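Local coordinates for ferritin (PDB 4IWK), which oxidises ferrous iron with dioxygen at a ferroxidase centre and probably stores the ferric product in soluble form inside a 24-subunit shell, at residues Ile28-Asn33 / Glu85-Ser90; Asp7-Gln12 / Val57-Lys62; Ala97-Leu102 / Leu126-Glu131; Asp144-Arg147 / Leu151-Ser154. One frame throughout, in Å; residues are numbered along the deposited sequence.

Overall arrangement
All four contacts lie on one long helical bundle or its C-terminal extension. Contacts 1 and 2 both use helix 3-32 but sit on opposite sides of the chain's centre, their own centres about 30 Å apart, so they fasten its two ends to different helices. Contact 3, about 8 Å from the centre of the chain, supplies E131 to the iron site; it touches contact 2 through Q12 OE1 and S101 OG, 2.5 Å apart and probably hydrogen-bonded. Contact 4 lies farthest out, about 24 Å from the chain's centre, where helix 115-145 gives way to helix 151-158. It meets contact 1 through R153 NH1 and N33 O, a probable hydrogen bond of 3.2 Å.

Contact 1: Ile28-Asn33 / Glu85-Ser90; sequences IWFDQN and EDVWQS
V87 pushes its branched side chain between the rings of W29 and F30. Its CB lies 3.7 Å from F30 CZ. From there the two methyls part. CG1, anti to the backbone N (chi1 -174°), runs on to F30 and stops 3.6 Å from CE2 of that ring. CG2 takes the other direction and settles over one face of the W29 indole, 4.1 Å from the centroid of its six-membered ring, a CH-pi contact in which W29 CE3 is the nearest atom. A valine suits this place because its two short branches serve two aromatic neighbours. The opposite face of W29 is occupied by the amide of N33, whose ND2 donates a 2.8 Å hydrogen bond to W29 O just where the helix ends. F30 reaches farther, its CZ coming within 3.5 Å of W88 NE1, a nitrogen hydrogen-bonded to another partner, with the two ring planes inclined at 43°. No hydrogen bond crosses the contact; carbon packing dominates. W88 borders the iron-binding region, its side chain about 4 Å from that of Y41 and about 8 Å from a bound ferric ion. The short helical segments run antiparallel at 164° with their axes 11.2 Å apart. Helix 36-62 adds M38 and M42 against F30, while I138 and L139 of helix 115-145 pack on W88, so the pair of helices joins the four-helix core.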
loop_
_atom_site.group_PDB
_atom_site.type_symbol
_atom_site.label_atom_id
_atom_site.label_comp_id
_atom_site.label_asym_id
_atom_site.label_seq_id
_atom_site.Cartn_x
_atom_site.Cartn_y
_atom_site.Cartn_z
ATOM N N ILE A 28 48.118 6.609 11.262
ATOM C CA ILE A 28 49.097 7.035 10.193
ATOM C C ILE A 28 50.116 5.934 10.018
ATOM O O ILE A 28 50.398 5.532 8.900
ATOM C CB ILE A 28 49.754 8.388 10.615
ATOM C CG1 ILE A 28 48.720 9.516 10.543
ATOM C CG2 ILE A 28 50.953 8.597 9.707
ATOM C CD1 ILE A 28 49.245 10.772 11.255
ATOM N N TRP A 29 50.654 5.369 11.129
ATOM C CA TRP A 29 51.603 4.304 10.986
ATOM C C TRP A 29 50.991 3.158 10.211
ATOM O O TRP A 29 51.621 2.572 9.316
ATOM C CB TRP A 29 52.114 3.853 12.417
ATOM C CG TRP A 29 53.295 2.930 12.249
ATOM C CD1 TRP A 29 54.637 3.302 12.276
ATOM C CD2 TRP A 29 53.255 1.516 12.005
ATOM N NE1 TRP A 29 55.426 2.178 12.042
ATOM C CE2 TRP A 29 54.613 1.074 11.864
ATOM C CE3 TRP A 29 52.214 0.593 11.812
ATOM C CZ2 TRP A 29 54.946 -0.321 11.617
ATOM C CZ3 TRP A 29 52.518 -0.776 11.549
ATOM C CH2 TRP A 29 53.908 -1.210 11.409
ATOM N N PHE A 30 49.779 2.716 10.611
ATOM C CA PHE A 30 49.158 1.592 9.926
ATOM C C PHE A 30 48.949 1.922 8.440
ATOM O O PHE A 30 49.216 1.059 7.623
ATOM C CB PHE A 30 47.807 1.321 10.578
ATOM C CG PHE A 30 47.960 0.529 11.860
ATOM C CD1 PHE A 30 48.769 -0.598 11.875
ATOM C CD2 PHE A 30 47.313 0.914 13.018
ATOM C CE1 PHE A 30 48.913 -1.407 13.041
ATOM C CE2 PHE A 30 47.437 0.116 14.192
ATOM C CZ PHE A 30 48.260 -1.033 14.207
ATOM N N ASP A 31 48.482 3.133 8.111
ATOM C CA ASP A 31 48.166 3.435 6.686
ATOM C C ASP A 31 49.458 3.476 5.921
ATOM O O ASP A 31 49.523 2.996 4.791
ATOM C CB ASP A 31 47.460 4.787 6.563
ATOM C CG ASP A 31 45.968 4.661 6.542
ATOM O OD1 ASP A 31 45.407 3.629 6.076
ATOM O OD2 ASP A 31 45.260 5.607 6.989
ATOM N N GLN A 32 50.495 4.017 6.528
ATOM C CA GLN A 32 51.790 4.078 5.812
ATOM C C GLN A 32 52.339 2.692 5.531
ATOM O O GLN A 32 53.215 2.488 4.633
ATOM C CB GLN A 32 52.807 4.872 6.628
ATOM C CG GLN A 32 52.565 6.352 6.667
ATOM C CD GLN A 32 53.551 7.063 7.601
ATOM O OE1 GLN A 32 54.307 6.410 8.416
ATOM N NE2 GLN A 32 53.529 8.440 7.557
ATOM N N ASN A 33 51.979 1.715 6.369
ATOM C CA ASN A 33 52.500 0.415 6.215
ATOM C C ASN A 33 51.449 -0.563 5.648
ATOM O O ASN A 33 51.641 -1.771 5.732
ATOM C CB ASN A 33 53.064 -0.053 7.544
ATOM C CG ASN A 33 54.320 0.694 7.892
ATOM O OD1 ASN A 33 55.371 0.294 7.376
ATOM N ND2 ASN A 33 54.273 1.799 8.674
ATOM N N GLU A 85 52.418 -5.271 16.231
ATOM C CA GLU A 85 52.446 -5.568 17.686
ATOM C C GLU A 85 52.909 -4.376 18.567
ATOM O O GLU A 85 52.317 -4.128 19.668
ATOM C CB GLU A 85 53.398 -6.741 17.941
ATOM C CG GLU A 85 53.153 -7.204 19.372
ATOM C CD GLU A 85 54.080 -8.357 19.736
ATOM O OE1 GLU A 85 54.382 -9.130 18.811
ATOM O OE2 GLU A 85 54.436 -8.479 20.946
ATOM N N ASP A 86 53.917 -3.616 18.090
ATOM C CA ASP A 86 54.394 -2.498 18.852
ATOM C C ASP A 86 53.273 -1.460 18.977
ATOM O O ASP A 86 53.139 -0.808 20.031
ATOM C CB ASP A 86 55.558 -1.799 18.115
ATOM C CG ASP A 86 56.833 -2.660 18.025
ATOM O OD1 ASP A 86 57.017 -3.565 18.878
ATOM O OD2 ASP A 86 57.676 -2.350 17.140
ATOM N N VAL A 87 52.572 -1.215 17.888
ATOM C CA VAL A 87 51.540 -0.176 17.906
ATOM C C VAL A 87 50.403 -0.619 18.903
ATOM O O VAL A 87 50.013 0.160 19.772
ATOM C CB VAL A 87 50.879 0.002 16.532
ATOM C CG1 VAL A 87 49.918 1.226 16.609
ATOM C CG2 VAL A 87 51.993 0.333 15.497
ATOM N N TRP A 88 49.893 -1.851 18.742
ATOM C CA TRP A 88 48.824 -2.290 19.657
ATOM C C TRP A 88 49.242 -2.285 21.120
ATOM O O TRP A 88 48.480 -1.985 21.987
ATOM C CB TRP A 88 48.353 -3.667 19.220
ATOM C CG TRP A 88 47.489 -3.583 17.944
ATOM C CD1 TRP A 88 47.866 -3.890 16.691
ATOM C CD2 TRP A 88 46.127 -3.118 17.871
ATOM N NE1 TRP A 88 46.791 -3.717 15.820
ATOM C CE2 TRP A 88 45.746 -3.186 16.528
ATOM C CE3 TRP A 88 45.191 -2.665 18.848
ATOM C CZ2 TRP A 88 44.459 -2.852 16.096
ATOM C CZ3 TRP A 88 43.907 -2.299 18.410
ATOM C CH2 TRP A 88 43.573 -2.404 17.039
ATOM N N GLN A 89 50.489 -2.620 21.387
ATOM C CA GLN A 89 50.972 -2.567 22.773
ATOM C C GLN A 89 50.979 -1.129 23.324
ATOM O O GLN A 89 50.549 -0.853 24.461
ATOM C CB GLN A 89 52.423 -3.197 22.810
ATOM C CG GLN A 89 53.095 -2.950 24.201
ATOM C CD GLN A 89 52.448 -3.839 25.311
ATOM O OE1 GLN A 89 52.103 -4.973 25.028
ATOM N NE2 GLN A 89 52.232 -3.294 26.529
ATOM N N SER A 90 51.369 -0.187 22.468
ATOM C CA SER A 90 51.248 1.227 22.896
ATOM C C SER A 90 49.788 1.653 23.115
ATOM O O SER A 90 49.534 2.454 24.049
ATOM C CB SER A 90 51.862 2.160 21.846
ATOM O OG SER A 90 53.306 2.004 21.841
#

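Contact 2: Asp7-Gln12 / Val57-Lys62; sequences DLFNRQ and VDFANK
F9 points its ring at helix 36-62 and meets two consecutive residues there, F59 through CZ and A60 through CE2. Its CG stands anti to the backbone N (chi1 -154°), which carries the ring outward across the gap between the helices. F59 has the same kind of first torsion, yet the two side chains cross at about a right angle. Their rings meet rim to rim, neither lying over the other: the planes are inclined at only 24° and the centroids are 6.0 Å apart. The closest atoms of this pair are F9 CZ and F59 CD2, at 3.6 Å. On the A60 side, F9 CE2 comes equally near, 3.6 Å from the methyl CB. The small alanine suits this place, since it lets the phenyl ring of F9 approach the backbone of helix 36-62, with CE2 4.2 Å from A60 N. All three touching residues are buried and apolar, as the interior of a bundle requires. F56 also meets the F9 ring, L105 of helix 84-111 packs against it, and F120 stacks on F59; F59 further packs on L126 of a neighbouring subunit. Such interlocking of aromatic and aliphatic side chains between long helices is the hydrophobic core packing of the ferritin four-helix bundle, here near one end of the subunit.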
loop_
_atom_site.group_PDB
_atom_site.type_symbol
_atom_site.label_atom_id
_atom_site.label_comp_id
_atom_site.label_asym_id
_atom_site.label_seq_id
_atom_site.Cartn_x
_atom_site.Cartn_y
_atom_site.Cartn_z
ATOM N N ASP A 7 41.692 20.506 39.105
ATOM C CA ASP A 7 42.861 20.258 38.235
ATOM C C ASP A 7 42.747 18.910 37.541
ATOM O O ASP A 7 43.057 18.791 36.330
ATOM C CB ASP A 7 44.147 20.288 39.101
ATOM C CG ASP A 7 44.504 21.742 39.532
ATOM O OD1 ASP A 7 43.845 22.673 38.994
ATOM O OD2 ASP A 7 45.429 22.068 40.377
ATOM N N LEU A 8 42.293 17.886 38.320
ATOM C CA LEU A 8 42.211 16.505 37.743
ATOM C C LEU A 8 41.112 16.446 36.696
ATOM O O LEU A 8 41.240 15.707 35.703
ATOM C CB LEU A 8 41.999 15.424 38.805
ATOM C CG LEU A 8 43.246 15.184 39.724
ATOM C CD1 LEU A 8 42.787 14.302 40.902
ATOM C CD2 LEU A 8 44.380 14.514 38.986
ATOM N N PHE A 9 40.067 17.222 36.877
ATOM C CA PHE A 9 39.028 17.272 35.832
ATOM C C PHE A 9 39.580 17.883 34.568
ATOM O O PHE A 9 39.463 17.319 33.470
ATOM C CB PHE A 9 37.772 17.985 36.376
ATOM C CG PHE A 9 36.506 17.555 35.683
ATOM C CD1 PHE A 9 35.600 16.682 36.340
ATOM C CD2 PHE A 9 36.256 17.995 34.386
ATOM C CE1 PHE A 9 34.428 16.273 35.667
ATOM C CE2 PHE A 9 35.085 17.600 33.728
ATOM C CZ PHE A 9 34.213 16.728 34.394
ATOM N N ASN A 10 40.248 19.025 34.684
ATOM C CA ASN A 10 40.954 19.657 33.579
ATOM C C ASN A 10 41.966 18.652 32.951
ATOM O O ASN A 10 42.025 18.506 31.682
ATOM C CB ASN A 10 41.611 20.945 34.114
ATOM C CG ASN A 10 41.863 21.975 33.036
ATOM O OD1 ASN A 10 43.023 22.382 32.788
ATOM N ND2 ASN A 10 40.799 22.362 32.331
ATOM N N ARG A 11 42.768 17.980 33.764
ATOM C CA ARG A 11 43.731 17.006 33.233
ATOM C C ARG A 11 43.018 15.872 32.405
ATOM O O ARG A 11 43.605 15.247 31.537
ATOM C CB ARG A 11 44.623 16.388 34.310
ATOM C CG ARG A 11 45.775 17.271 34.786
ATOM C CD ARG A 11 46.027 16.998 36.265
ATOM N NE ARG A 11 47.429 17.001 36.643
ATOM C CZ ARG A 11 48.073 15.943 37.134
ATOM N NH1 ARG A 11 47.438 14.784 37.330
ATOM N NH2 ARG A 11 49.362 16.040 37.441
ATOM N N GLN A 12 41.796 15.528 32.808
ATOM C CA GLN A 12 41.123 14.385 32.167
ATOM C C GLN A 12 40.831 14.806 30.699
ATOM O O GLN A 12 40.947 13.953 29.760
ATOM C CB GLN A 12 39.787 13.958 32.847
ATOM C CG GLN A 12 39.233 12.667 32.252
ATOM C CD GLN A 12 40.193 11.486 32.481
ATOM O OE1 GLN A 12 40.901 11.468 33.499
ATOM N NE2 GLN A 12 40.253 10.546 31.572
ATOM N N VAL A 57 34.180 18.280 28.843
ATOM C CA VAL A 57 34.107 19.762 28.777
ATOM C C VAL A 57 32.649 20.177 28.989
ATOM O O VAL A 57 32.419 21.141 29.782
ATOM C CB VAL A 57 34.522 20.242 27.365
ATOM C CG1 VAL A 57 34.135 21.736 27.210
ATOM C CG2 VAL A 57 36.031 20.037 27.227
ATOM N N ASP A 58 31.692 19.464 28.377
ATOM C CA ASP A 58 30.236 19.850 28.493
ATOM C C ASP A 58 29.823 19.732 29.979
ATOM O O ASP A 58 29.233 20.652 30.501
ATOM C CB ASP A 58 29.405 18.886 27.635
ATOM C CG ASP A 58 27.940 19.269 27.632
ATOM O OD1 ASP A 58 27.605 20.462 27.635
ATOM O OD2 ASP A 58 27.148 18.363 27.734
ATOM N N PHE A 59 30.212 18.611 30.641
ATOM C CA PHE A 59 29.778 18.494 32.067
ATOM C C PHE A 59 30.480 19.544 32.900
ATOM O O PHE A 59 29.835 20.198 33.770
ATOM C CB PHE A 59 30.160 17.095 32.615
ATOM C CG PHE A 59 29.770 16.914 34.024
ATOM C CD1 PHE A 59 28.476 16.501 34.333
ATOM C CD2 PHE A 59 30.693 17.175 35.011
ATOM C CE1 PHE A 59 28.112 16.332 35.669
ATOM C CE2 PHE A 59 30.349 16.992 36.384
ATOM C CZ PHE A 59 29.022 16.566 36.680
ATOM N N ALA A 60 31.747 19.823 32.643
ATOM C CA ALA A 60 32.476 20.861 33.437
ATOM C C ALA A 60 31.800 22.200 33.276
ATOM O O ALA A 60 31.581 22.930 34.277
ATOM C CB ALA A 60 33.959 20.970 33.057
ATOM N N ASN A 61 31.395 22.551 32.034
ATOM C CA ASN A 61 30.701 23.830 31.804
ATOM C C ASN A 61 29.440 23.901 32.652
ATOM O O ASN A 61 29.173 24.913 33.315
ATOM C CB ASN A 61 30.288 24.037 30.299
ATOM C CG ASN A 61 31.531 24.270 29.347
ATOM O OD1 ASN A 61 32.647 24.568 29.809
ATOM N ND2 ASN A 61 31.342 23.987 28.065
ATOM N N LYS A 62 28.668 22.812 32.647
ATOM C CA LYS A 62 27.358 22.789 33.362
ATOM C C LYS A 62 27.626 22.850 34.842
ATOM O O LYS A 62 26.793 23.506 35.552
ATOM C CB LYS A 62 26.592 21.483 33.019
ATOM C CG LYS A 62 26.045 21.546 31.596
ATOM C CD LYS A 62 25.186 20.386 31.163
ATOM C CE LYS A 62 25.845 19.058 31.285
ATOM N NZ LYS A 62 24.780 18.118 30.754
#

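Contact 3: Ala97-Leu102 / Leu126-Glu131; sequences ANTRSL and LQQVNE. With FE (Fe (III) ion), chain I.
Q128 and T99 pass alongside each other, running in opposite directions, between two antiparallel helices, and carry the direct polar contact. Q128 NE2 donates to T99 OG1 over 3.1 Å, a nearly straight bond (166°) with the hydroxyl oxygen close to the amide plane. The bend of the glutamine at chi2 (-51°) swings the amide along the helix toward the E131 end, with NE2 turned to T99. The same NE2 also bonds E95. A threonine suits the place: while OG1 accepts from Q128, the E132 carboxylate and the E95 carbonyl are partners for its single proton.

Apolar contact comes from Q128 CG, 3.5 Å from L102 CD1, the two side chains crossing at about a right angle. N98 CB simply packs beside Q128 NE2.

Metal and water bring in the remaining polar atoms. E131 OE1 binds the ferric ion at 2.1 Å, its chain extended beyond CG. A water on that iron, 1.9 Å away, donates to Q128 OE1 at 2.8 Å, which probably does most to orient it; N98 ND2 adds a weak bond, its amide being held mainly by Q15 and E95. E49 and E95 complete the protein ligands of this iron. E131 OE2 binds a second ferric ion, held also by E45 and E48, so E131 bridges two iron sites. Helix 36-62 thus supplies E45, E48 and E49, and helix 3-32 flanks N98 through A19 and through Q15, which hydrogen-bonds N98 OD1.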
loop_
_atom_site.group_PDB
_atom_site.type_symbol
_atom_site.label_atom_id
_atom_site.label_comp_id
_atom_site.label_asym_id
_atom_site.label_seq_id
_atom_site.Cartn_x
_atom_site.Cartn_y
_atom_site.Cartn_z
ATOM N N ALA A 97 46.472 4.043 30.793
ATOM C CA ALA A 97 46.578 5.413 31.253
ATOM C C ALA A 97 45.298 6.189 31.377
ATOM O O ALA A 97 45.147 7.020 32.309
ATOM C CB ALA A 97 47.593 6.221 30.398
ATOM N N ASN A 98 44.441 6.046 30.385
ATOM C CA ASN A 98 43.163 6.703 30.410
ATOM C C ASN A 98 42.400 6.204 31.674
ATOM O O ASN A 98 41.727 6.999 32.327
ATOM C CB ASN A 98 42.367 6.316 29.181
ATOM C CG ASN A 98 42.797 7.045 27.918
ATOM O OD1 ASN A 98 43.626 7.975 27.958
ATOM N ND2 ASN A 98 42.106 6.723 26.797
ATOM N N THR A 99 42.460 4.922 31.947
ATOM C CA THR A 99 41.707 4.320 33.099
ATOM C C THR A 99 42.335 4.872 34.345
ATOM O O THR A 99 41.567 5.232 35.240
ATOM C CB THR A 99 41.835 2.815 33.079
ATOM O OG1 THR A 99 41.215 2.318 31.897
ATOM C CG2 THR A 99 41.136 2.150 34.333
ATOM N N ARG A 100 43.674 4.927 34.457
ATOM C CA ARG A 100 44.283 5.475 35.683
ATOM C C ARG A 100 43.895 6.909 35.928
ATOM O O ARG A 100 43.617 7.277 37.050
ATOM C CB ARG A 100 45.805 5.356 35.690
ATOM C CG ARG A 100 46.302 3.949 36.022
ATOM C CD ARG A 100 47.869 3.890 36.155
ATOM N NE ARG A 100 48.506 4.956 35.349
ATOM C CZ ARG A 100 49.003 4.850 34.100
ATOM N NH1 ARG A 100 49.043 3.690 33.445
ATOM N NH2 ARG A 100 49.456 5.961 33.495
ATOM N N SER A 101 43.807 7.713 34.880
ATOM C CA SER A 101 43.484 9.101 34.998
ATOM C C SER A 101 42.026 9.216 35.565
ATOM O O SER A 101 41.691 10.089 36.435
ATOM C CB SER A 101 43.603 9.683 33.581
ATOM O OG SER A 101 43.363 11.032 33.686
ATOM N N LEU A 102 41.160 8.352 35.062
ATOM C CA LEU A 102 39.762 8.348 35.474
ATOM C C LEU A 102 39.649 7.911 36.923
ATOM O O LEU A 102 38.771 8.426 37.651
ATOM C CB LEU A 102 38.880 7.389 34.595
ATOM C CG LEU A 102 38.558 8.017 33.237
ATOM C CD1 LEU A 102 38.017 6.941 32.259
ATOM C CD2 LEU A 102 37.550 9.190 33.369
ATOM N N LEU A 126 33.038 1.909 33.278
ATOM C CA LEU A 126 32.621 0.665 32.654
ATOM C C LEU A 126 33.063 0.617 31.208
ATOM O O LEU A 126 33.478 -0.390 30.774
ATOM C CB LEU A 126 31.096 0.511 32.766
ATOM C CG LEU A 126 30.674 0.396 34.237
ATOM C CD1 LEU A 126 29.150 0.276 34.270
ATOM C CD2 LEU A 126 31.294 -0.882 34.851
ATOM N N GLN A 127 33.080 1.784 30.531
ATOM C CA GLN A 127 33.554 1.783 29.139
ATOM C C GLN A 127 35.049 1.383 29.145
ATOM O O GLN A 127 35.416 0.584 28.287
ATOM C CB GLN A 127 33.320 3.169 28.520
ATOM C CG GLN A 127 34.106 3.382 27.177
ATOM C CD GLN A 127 33.471 2.793 25.939
ATOM O OE1 GLN A 127 34.106 2.748 24.820
ATOM N NE2 GLN A 127 32.212 2.346 26.094
ATOM N N GLN A 128 35.836 1.825 30.088
ATOM C CA GLN A 128 37.257 1.505 30.097
ATOM C C GLN A 128 37.477 0.014 30.356
ATOM O O GLN A 128 38.408 -0.564 29.814
ATOM C CB GLN A 128 38.011 2.286 31.194
ATOM C CG GLN A 128 38.197 3.763 30.830
ATOM C CD GLN A 128 38.804 3.904 29.432
ATOM O OE1 GLN A 128 38.098 4.356 28.510
ATOM N NE2 GLN A 128 40.078 3.518 29.267
ATOM N N VAL A 129 36.642 -0.613 31.202
ATOM C CA VAL A 129 36.776 -2.066 31.323
ATOM C C VAL A 129 36.568 -2.726 29.955
ATOM O O VAL A 129 37.315 -3.638 29.556
ATOM C CB VAL A 129 35.680 -2.599 32.337
ATOM C CG1 VAL A 129 35.557 -4.114 32.229
ATOM C CG2 VAL A 129 36.060 -2.099 33.718
ATOM N N ASN A 130 35.593 -2.257 29.193
ATOM C CA ASN A 130 35.319 -2.881 27.911
ATOM C C ASN A 130 36.464 -2.598 26.907
ATOM O O ASN A 130 36.886 -3.486 26.178
ATOM C CB ASN A 130 34.045 -2.325 27.368
ATOM C CG ASN A 130 32.807 -2.912 28.116
ATOM O OD1 ASN A 130 32.949 -3.847 28.932
ATOM N ND2 ASN A 130 31.613 -2.279 27.930
ATOM N N GLU A 131 36.951 -1.367 26.952
ATOM C CA GLU A 131 38.035 -0.988 25.969
ATOM C C GLU A 131 39.317 -1.723 26.305
ATOM O O GLU A 131 40.017 -2.285 25.343
ATOM C CB GLU A 131 38.330 0.510 26.028
ATOM C CG GLU A 131 37.112 1.297 25.528
ATOM C CD GLU A 131 37.470 2.703 25.130
ATOM O OE1 GLU A 131 38.641 3.045 25.411
ATOM O OE2 GLU A 131 36.621 3.431 24.621
HETATM FE FE FE I . 39.622 4.828 24.813
HETATM O O HOH W 1 39.006 5.806 26.344
HETATM O O HOH W 2 38.472 4.865 23.395
#

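Contact 4: Asp144-Arg147 / Leu151-Ser154; sequences DENR and LLRS
The chain folds back on itself over a short connection, bringing the CA atoms of E145 and L152 to 5.1 Å as helix 115-145 gives way to helix 151-158. L151 packs against the backbone at the end of the first helix: its CB lies 3.5 Å from E145 O. L152 points about at right angles to L151, its CD1 4.0 Å from E145 CB. The E145 chain runs extended beyond CG, bringing OE1 3.9 Å from L152 CA. Leucines suit these buried positions, their forked ends covering the aliphatic root of a glutamate and the flank of an asparagine. This turn into a short fifth helix is the usual C-terminal ending of a ferritin subunit, and here it lies among subunits: D144 forms a salt bridge with R153 of one neighbouring subunit, and L151 packs on L151 of another. In the modelled conformer of N146, one of two, OD1 lies 3.8 Å from L152 CD2 and accepts from a water at 2.8 Å; that water accepts from L152 N at 3.0 Å. Within the new helix S154 OG donates to L151 O, in the carbonyl plane on a lone pair. D144 OD1 lies at the edge of the R147 guanidinium, in its plane, 3.3 Å from NE, in a salt bridge.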
loop_
_atom_site.group_PDB
_atom_site.type_symbol
_atom_site.label_atom_id
_atom_site.label_comp_id
_atom_site.label_asym_id
_atom_site.label_seq_id
_atom_site.Cartn_x
_atom_site.Cartn_y
_atom_site.Cartn_z
ATOM N N ASP A 144 49.746 -13.675 18.265
ATOM C CA ASP A 144 49.791 -15.069 17.851
ATOM C C ASP A 144 49.888 -15.203 16.301
ATOM O O ASP A 144 50.716 -16.017 15.791
ATOM C CB ASP A 144 48.452 -15.686 18.378
ATOM C CG ASP A 144 48.434 -17.167 18.388
ATOM O OD1 ASP A 144 49.528 -17.803 18.221
ATOM O OD2 ASP A 144 47.329 -17.735 18.645
ATOM N N GLU A 145 49.064 -14.422 15.587
ATOM C CA GLU A 145 49.040 -14.511 14.109
ATOM C C GLU A 145 50.378 -14.125 13.572
ATOM O O GLU A 145 50.809 -14.624 12.531
ATOM C CB GLU A 145 47.950 -13.629 13.545
ATOM C CG GLU A 145 46.626 -14.187 13.981
ATOM C CD GLU A 145 45.509 -13.665 13.140
ATOM O OE1 GLU A 145 45.778 -13.325 11.923
ATOM O OE2 GLU A 145 44.395 -13.569 13.734
ATOM N N ASN A 146 51.046 -13.158 14.204
ATOM C CA ASN A 146 52.320 -12.706 13.629
ATOM C C ASN A 146 53.467 -13.709 13.775
ATOM O O ASN A 146 54.614 -13.418 13.306
ATOM C CB ASN A 146 52.686 -11.302 14.146
ATOM C CG ASN A 146 53.609 -10.569 13.217
ATOM O OD1 ASN A 146 53.432 -10.623 11.996
ATOM N ND2 ASN A 146 54.571 -9.804 13.789
ATOM N N ARG A 147 53.224 -14.888 14.360
ATOM C CA ARG A 147 54.261 -15.937 14.429
ATOM C C ARG A 147 54.423 -16.618 13.062
ATOM O O ARG A 147 55.398 -17.383 12.880
ATOM C CB ARG A 147 53.897 -16.987 15.461
ATOM C CG ARG A 147 53.976 -16.198 16.793
ATOM C CD ARG A 147 53.771 -16.978 18.042
ATOM N NE ARG A 147 52.780 -17.998 18.072
ATOM C CZ ARG A 147 53.147 -19.280 18.251
ATOM N NH1 ARG A 147 54.446 -19.580 18.310
ATOM N NH2 ARG A 147 52.258 -20.268 18.331
ATOM N N LEU A 151 50.720 -14.005 7.811
ATOM C CA LEU A 151 49.375 -14.429 8.320
ATOM C C LEU A 151 48.631 -13.260 8.939
ATOM O O LEU A 151 47.430 -13.165 8.743
ATOM C CB LEU A 151 49.552 -15.574 9.357
ATOM C CG LEU A 151 48.231 -16.057 9.954
ATOM C CD1 LEU A 151 47.376 -16.677 8.799
ATOM C CD2 LEU A 151 48.634 -17.210 10.938
ATOM N N LEU A 152 49.324 -12.373 9.663
ATOM C CA LEU A 152 48.629 -11.204 10.263
ATOM C C LEU A 152 47.953 -10.300 9.186
ATOM O O LEU A 152 46.876 -9.722 9.421
ATOM C CB LEU A 152 49.678 -10.428 11.059
ATOM C CG LEU A 152 49.106 -9.202 11.764
ATOM C CD1 LEU A 152 48.145 -9.672 12.885
ATOM C CD2 LEU A 152 50.301 -8.482 12.386
ATOM N N ARG A 153 48.530 -10.271 7.957
ATOM C CA ARG A 153 48.052 -9.430 6.892
ATOM C C ARG A 153 46.749 -10.023 6.517
ATOM O O ARG A 153 45.741 -9.330 6.296
ATOM C CB ARG A 153 49.134 -9.544 5.718
ATOM C CG ARG A 153 49.147 -8.516 4.729
ATOM C CD ARG A 153 49.435 -7.175 5.262
ATOM N NE ARG A 153 50.847 -6.891 5.312
ATOM C CZ ARG A 153 51.272 -5.616 5.304
ATOM N NH1 ARG A 153 50.349 -4.680 5.314
ATOM N NH2 ARG A 153 52.554 -5.309 5.357
ATOM N N SER A 154 46.662 -11.350 6.532
ATOM C CA SER A 154 45.408 -11.934 6.095
ATOM C C SER A 154 44.301 -11.608 7.050
ATOM O O SER A 154 43.139 -11.625 6.687
ATOM C CB SER A 154 45.526 -13.442 5.741
ATOM O OG SER A 154 45.763 -14.229 6.895
HETATM O O HOH W 3 52.290 -12.342 10.124
#